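CRISPR-associated endoribonuclease Cas6 1 (Methanocaldococcus jannaschii DSM 2661, PDB 5YI6) probably cleaves CRISPR transcripts as an endoribonuclease, helping to produce the CRISPR RNAs that guide adaptive immunity against viruses and other mobile elements. Local coordinates at residues F52-S58 against N230-M236; I83-N87 against F220-C224. All coordinates share one frame; numbering follows the deposited sequence.

Contact 1: residues F52-S58 against N230-M236; sequences FKFFTFS and NSMGFGM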
loop_
_atom_site.group_PDB
_atom_site.type_symbol
_atom_site.label_atom_id
_atom_site.label_comp_id
_atom_site.label_asym_id
_atom_site.label_seq_id
_atom_site.Cartn_x
_atom_site.Cartn_y
_atom_site.Cartn_z
ATOM N N PHE A 52 12.504 2.369 7.868
ATOM C CA PHE A 52 11.651 3.409 7.296
ATOM C C PHE A 52 10.251 2.874 7.057
ATOM O O PHE A 52 10.095 1.857 6.383
ATOM C CB PHE A 52 12.272 3.887 5.986
ATOM C CG PHE A 52 11.462 4.934 5.292
ATOM C CD1 PHE A 52 11.348 6.223 5.854
ATOM C CD2 PHE A 52 10.817 4.655 4.081
ATOM C CE1 PHE A 52 10.582 7.206 5.219
ATOM C CE2 PHE A 52 10.067 5.629 3.440
ATOM C CZ PHE A 52 9.962 6.913 3.993
ATOM N N LYS A 53 9.217 3.546 7.601
ATOM C CA LYS A 53 7.870 3.000 7.476
ATOM C C LYS A 53 6.877 3.920 6.765
ATOM O O LYS A 53 5.695 3.573 6.675
ATOM C CB LYS A 53 7.357 2.588 8.852
ATOM C CG LYS A 53 8.171 1.404 9.413
ATOM C CD LYS A 53 7.500 0.787 10.622
ATOM C CE LYS A 53 8.149 -0.533 11.004
ATOM N NZ LYS A 53 7.284 -1.281 11.975
ATOM N N PHE A 54 7.333 5.035 6.186
ATOM C CA PHE A 54 6.429 5.993 5.537
ATOM C C PHE A 54 6.381 5.759 4.033
ATOM O O PHE A 54 6.799 6.596 3.244
ATOM C CB PHE A 54 6.855 7.422 5.868
ATOM C CG PHE A 54 6.768 7.701 7.342
ATOM C CD1 PHE A 54 5.528 7.867 7.949
ATOM C CD2 PHE A 54 7.932 7.764 8.120
ATOM C CE1 PHE A 54 5.429 8.095 9.344
ATOM C CE2 PHE A 54 7.839 8.015 9.502
ATOM C CZ PHE A 54 6.600 8.183 10.107
ATOM N N PHE A 55 5.879 4.577 3.662
ATOM C CA PHE A 55 5.646 4.250 2.257
ATOM C C PHE A 55 4.543 3.208 2.220
ATOM O O PHE A 55 4.199 2.607 3.247
ATOM C CB PHE A 55 6.906 3.743 1.535
ATOM C CG PHE A 55 7.376 2.360 1.948
ATOM C CD1 PHE A 55 7.034 1.221 1.185
ATOM C CD2 PHE A 55 8.138 2.186 3.093
ATOM C CE1 PHE A 55 7.463 -0.068 1.575
ATOM C CE2 PHE A 55 8.583 0.908 3.494
ATOM C CZ PHE A 55 8.239 -0.229 2.725
ATOM N N THR A 56 3.978 3.001 1.035
ATOM C CA THR A 56 2.952 1.967 0.887
ATOM C C THR A 56 3.101 1.299 -0.478
ATOM O O THR A 56 3.867 1.750 -1.323
ATOM C CB THR A 56 1.525 2.535 1.063
ATOM O OG1 THR A 56 0.570 1.451 1.040
ATOM C CG2 THR A 56 1.177 3.601 -0.060
ATOM N N PHE A 57 2.379 0.183 -0.683
ATOM C CA PHE A 57 2.329 -0.398 -2.000
ATOM C C PHE A 57 0.991 -1.111 -2.154
ATOM O O PHE A 57 0.282 -1.392 -1.169
ATOM C CB PHE A 57 3.531 -1.328 -2.288
ATOM C CG PHE A 57 3.798 -2.374 -1.217
ATOM C CD1 PHE A 57 3.266 -3.670 -1.336
ATOM C CD2 PHE A 57 4.645 -2.076 -0.133
ATOM C CE1 PHE A 57 3.542 -4.646 -0.352
ATOM C CE2 PHE A 57 4.909 -3.031 0.866
ATOM C CZ PHE A 57 4.371 -4.327 0.743
ATOM N N SER A 58 0.653 -1.380 -3.403
ATOM C CA SER A 58 -0.658 -1.921 -3.748
ATOM C C SER A 58 -0.616 -3.454 -3.732
ATOM O O SER A 58 0.431 -4.075 -3.560
ATOM C CB SER A 58 -1.064 -1.424 -5.152
ATOM O OG SER A 58 -0.262 -2.062 -6.144
ATOM N N ASN A 230 1.182 0.739 6.644
ATOM C CA ASN A 230 1.442 1.131 5.249
ATOM C C ASN A 230 2.628 0.371 4.662
ATOM O O ASN A 230 2.589 -0.072 3.498
ATOM C CB ASN A 230 1.713 2.634 5.166
ATOM C CG ASN A 230 0.507 3.473 5.581
ATOM O OD1 ASN A 230 0.664 4.471 6.284
ATOM N ND2 ASN A 230 -0.723 3.031 5.190
ATOM N N SER A 231 3.710 0.238 5.444
ATOM C CA SER A 231 4.947 -0.292 4.898
ATOM C C SER A 231 4.892 -1.803 4.702
ATOM O O SER A 231 5.825 -2.359 4.111
ATOM C CB SER A 231 6.158 0.124 5.770
ATOM O OG SER A 231 6.089 -0.503 7.033
ATOM N N MET A 232 3.828 -2.457 5.165
ATOM C CA MET A 232 3.530 -3.850 4.853
ATOM C C MET A 232 2.538 -3.994 3.693
ATOM O O MET A 232 2.039 -5.103 3.448
ATOM C CB MET A 232 2.991 -4.554 6.113
ATOM C CG MET A 232 4.035 -4.733 7.192
ATOM S SD MET A 232 3.268 -5.320 8.743
ATOM C CE MET A 232 2.340 -6.732 8.147
ATOM N N GLY A 233 2.211 -2.896 3.012
ATOM C CA GLY A 233 1.420 -2.916 1.793
ATOM C C GLY A 233 -0.046 -2.632 1.970
ATOM O O GLY A 233 -0.871 -3.215 1.229
ATOM N N PHE A 234 -0.410 -1.817 2.973
ATOM C CA PHE A 234 -1.806 -1.527 3.267
ATOM C C PHE A 234 -2.124 -0.061 3.055
ATOM O O PHE A 234 -1.283 0.821 3.286
ATOM C CB PHE A 234 -2.201 -1.937 4.740
ATOM C CG PHE A 234 -2.242 -3.427 4.931
ATOM C CD1 PHE A 234 -3.443 -4.109 4.851
ATOM C CD2 PHE A 234 -1.067 -4.150 5.138
ATOM C CE1 PHE A 234 -3.489 -5.532 4.994
ATOM C CE2 PHE A 234 -1.094 -5.534 5.260
ATOM C CZ PHE A 234 -2.323 -6.233 5.199
ATOM N N GLY A 235 -3.350 0.188 2.596
ATOM C CA GLY A 235 -3.902 1.541 2.638
ATOM C C GLY A 235 -3.571 2.412 1.442
ATOM O O GLY A 235 -3.796 3.621 1.508
ATOM N N MET A 236 -3.042 1.839 0.349
ATOM C CA MET A 236 -2.718 2.635 -0.834
ATOM C C MET A 236 -3.984 2.925 -1.647
ATOM O O MET A 236 -4.819 2.043 -1.857
ATOM C CB MET A 236 -1.689 1.899 -1.728
ATOM C CG MET A 236 -1.146 2.827 -2.814
ATOM S SD MET A 236 0.226 2.025 -3.668
ATOM C CE MET A 236 0.933 3.438 -4.522
HETATM O O HOH W 1 4.120 1.668 7.887
HETATM O O HOH W 2 3.233 4.882 7.666
#

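Contact 2: residues I83-N87 against F220-C224; sequences ISSPN and FGYEC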
loop_
_atom_site.group_PDB
_atom_site.type_symbol
_atom_site.label_atom_id
_atom_site.label_comp_id
_atom_site.label_asym_id
_atom_site.label_seq_id
_atom_site.Cartn_x
_atom_site.Cartn_y
_atom_site.Cartn_z
ATOM N N ILE A 83 3.974 1.585 -5.943
ATOM C CA ILE A 83 4.726 1.827 -4.713
ATOM C C ILE A 83 4.876 3.334 -4.582
ATOM O O ILE A 83 5.150 4.017 -5.574
ATOM C CB ILE A 83 6.136 1.193 -4.724
ATOM C CG1 ILE A 83 6.110 -0.258 -5.240
ATOM C CG2 ILE A 83 6.758 1.279 -3.309
ATOM C CD1 ILE A 83 7.527 -0.977 -5.310
ATOM N N SER A 84 4.680 3.859 -3.376
ATOM C CA SER A 84 4.754 5.318 -3.240
ATOM C C SER A 84 5.253 5.698 -1.853
ATOM O O SER A 84 5.088 4.955 -0.878
ATOM C CB SER A 84 3.407 6.000 -3.491
ATOM O OG SER A 84 2.444 5.589 -2.521
ATOM N N SER A 85 5.807 6.911 -1.772
ATOM C CA SER A 85 6.254 7.427 -0.482
ATOM C C SER A 85 6.276 8.950 -0.544
ATOM O O SER A 85 6.573 9.519 -1.606
ATOM C CB SER A 85 7.657 6.899 -0.135
ATOM O OG SER A 85 8.119 7.460 1.099
ATOM N N PRO A 86 6.031 9.641 0.582
ATOM C CA PRO A 86 6.352 11.077 0.609
ATOM C C PRO A 86 7.856 11.323 0.557
ATOM O O PRO A 86 8.268 12.473 0.400
ATOM C CB PRO A 86 5.717 11.567 1.931
ATOM C CG PRO A 86 5.659 10.314 2.832
ATOM C CD PRO A 86 5.378 9.178 1.831
ATOM N N ASN A 87 8.690 10.275 0.658
ATOM C CA ASN A 87 10.148 10.392 0.571
ATOM C C ASN A 87 10.612 9.919 -0.807
ATOM O O ASN A 87 10.690 8.709 -1.070
ATOM C CB ASN A 87 10.822 9.570 1.673
ATOM C CG ASN A 87 12.328 9.797 1.713
ATOM O OD1 ASN A 87 12.978 9.891 0.670
ATOM N ND2 ASN A 87 12.877 9.912 2.907
ATOM N N PHE A 220 -0.480 13.868 1.282
ATOM C CA PHE A 220 0.314 12.993 2.139
ATOM C C PHE A 220 -0.338 11.621 2.302
ATOM O O PHE A 220 0.345 10.601 2.229
ATOM C CB PHE A 220 0.532 13.650 3.509
ATOM C CG PHE A 220 1.289 12.799 4.470
ATOM C CD1 PHE A 220 2.667 12.655 4.351
ATOM C CD2 PHE A 220 0.606 12.157 5.537
ATOM C CE1 PHE A 220 3.394 11.847 5.273
ATOM C CE2 PHE A 220 1.315 11.339 6.465
ATOM C CZ PHE A 220 2.713 11.210 6.338
ATOM N N GLY A 221 -1.653 11.564 2.527
ATOM C CA GLY A 221 -2.304 10.247 2.564
ATOM C C GLY A 221 -2.203 9.512 1.228
ATOM O O GLY A 221 -2.043 8.290 1.178
ATOM N N TYR A 222 -2.260 10.258 0.134
ATOM C CA TYR A 222 -2.158 9.660 -1.192
ATOM C C TYR A 222 -0.809 8.976 -1.392
ATOM O O TYR A 222 -0.734 7.902 -1.993
ATOM C CB TYR A 222 -2.388 10.744 -2.246
ATOM C CG TYR A 222 -2.698 10.169 -3.610
ATOM C CD1 TYR A 222 -3.991 9.740 -3.914
ATOM C CD2 TYR A 222 -1.707 10.061 -4.571
ATOM C CE1 TYR A 222 -4.290 9.196 -5.204
ATOM C CE2 TYR A 222 -1.978 9.541 -5.863
ATOM C CZ TYR A 222 -3.280 9.092 -6.144
ATOM O OH TYR A 222 -3.586 8.582 -7.388
ATOM N N GLU A 223 0.279 9.581 -0.913
ATOM C CA GLU A 223 1.577 8.940 -1.168
ATOM C C GLU A 223 2.089 8.079 -0.004
ATOM O O GLU A 223 2.877 7.164 -0.225
ATOM C CB GLU A 223 2.600 9.973 -1.630
ATOM C CG GLU A 223 2.157 10.669 -2.994
ATOM C CD GLU A 223 1.893 9.728 -4.269
ATOM O OE1 GLU A 223 1.535 8.531 -4.174
ATOM O OE2 GLU A 223 2.023 10.222 -5.418
ATOM N N CYS A 224 1.645 8.318 1.212
ATOM C CA CYS A 224 2.070 7.503 2.351
ATOM C C CYS A 224 1.143 6.317 2.594
ATOM O O CYS A 224 1.574 5.298 3.153
ATOM C CB CYS A 224 2.099 8.357 3.628
ATOM S SG CYS A 224 2.899 7.506 5.066
#

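Contact 1: residues F52-S58 against N230-M236
Gly233 CA sits over the centre of one face of the Phe57 ring, a CH-pi contact 3.4 Å from the centroid. The glycine belongs to the glycine-rich loop that marks Cas6 and related RAMP proteins, here set against edge strand 56-57 of the N-terminal sheet. Glycine suits the place twice over: its positive phi is one that other residues adopt with difficulty, and only a bare CA can come so close to a ring face. Ser231 O meets the same ring at its edge, 3.4 Å from Phe57 CE2, while Leu27 and Ile31 of helix 23-35 also pack against Phe57.

Beside this tight spot, Thr56 works with both branches. OG1 stands anti to its own backbone N (chi1 -174°) and donates to Phe234 O over 3.0 Å, approaching well above the carbonyl plane. Asn230 ND2 grips that oxygen from the opposite face, also at 3.0 Å and nearly straight (167° at the hydrogen), so Phe234 O is held by one donor from the strand and one from its own loop. At the other end of the same amide, Asn230 OD1 accepts from Lys169. The methyl CG2 of Thr56 crosses the extended Met236 side chain, 3.7 Å from its CG. Phe57 N, also buried, has no partner in the model.

Toward Lys53 the packing gives way to solvent. Ser231 still rests on the Phe55 ring, its CB 3.4 Å from Phe55 CE2, but Lys53 brushes Ser231 OG with only its aliphatic part. Its long side chain runs outward and comes near a phosphate ion, probably from the crystallisation liquor; the lysine is inferred from relatives to stabilise the transition state. Between the backbones a water fills in for direct pairing: it donates to Lys53 O at 2.8 Å and accepts from Ser231 N at 2.9 Å.

Contact 2: residues I83-N87 against F220-C224
Ser84 OG donates to Glu223 O over 2.8 Å, tying the end of strand 78-85 to the last turn of helix 215-224. The axes of 83-85 and 220-224 approach to 6.7 Å, with 133° between their N-to-C directions, a close approach that the small serine permits. Its hydroxyl lies between the backbone N and carbonyl carbon (chi1 63°) and reaches the acceptor from above the carbonyl plane, 35° out of it. Glu223 folds back at chi2, leaving OE1 3.2 Å from Ser84 CB: a packing contact with a carbon, for OE1 pairs instead with Arg6.

Pro86, where the strand ends, supplies the apolar half. Its CG leans obliquely on the Phe220 ring, 3.7 Å from CE1, and its CD lies 3.8 Å from Cys224 CB. The compact pyrrolidine ring packs against both side chains, one helical turn apart; Cys224 CB also covers one face of the Phe220 ring.

Outside this shell, Tyr170 meets Phe220 edge-to-face, and Phe173 of the same helix 158-174 touches Pro86. The bend at the proline is held by an ST turn in which Ser85 OG accepts from Asn87 N at 2.9 Å while bonding Phe54 O as well. Asn87 then caps helix 88-101 through Phe90 N. On the polar side, Arg6 forms its salt bridge with Glu223 OE1 and bonds Tyr222 O. One arginine thus serves both a side chain and the helix's closing turn, and with this partner the buried Glu223 carboxylate probably remains ionised.

Both contacts are buried and join the N-terminal to the C-terminal family region, but contact 1 lies nearer the centre of the chain and opens to solvent at Lys53, whereas contact 2 is enclosed throughout. They share one sheet: strand 56-57 of contact 1 pairs with strand 78-85 of contact 2, with Thr56 N 3.0 Å from Ser84 O. On the other side the partners are successive in sequence, helix 215-224 and the loop that follows it, and Asn230 CG packs 3.2 Å from Cys224 O. Each has one hydroxyl-to-carbonyl bond across it, from Thr56 or Ser84; contact 1 adds glycine over an aromatic ring and bridging water, contact 2 a proline against Phe220 and Cys224.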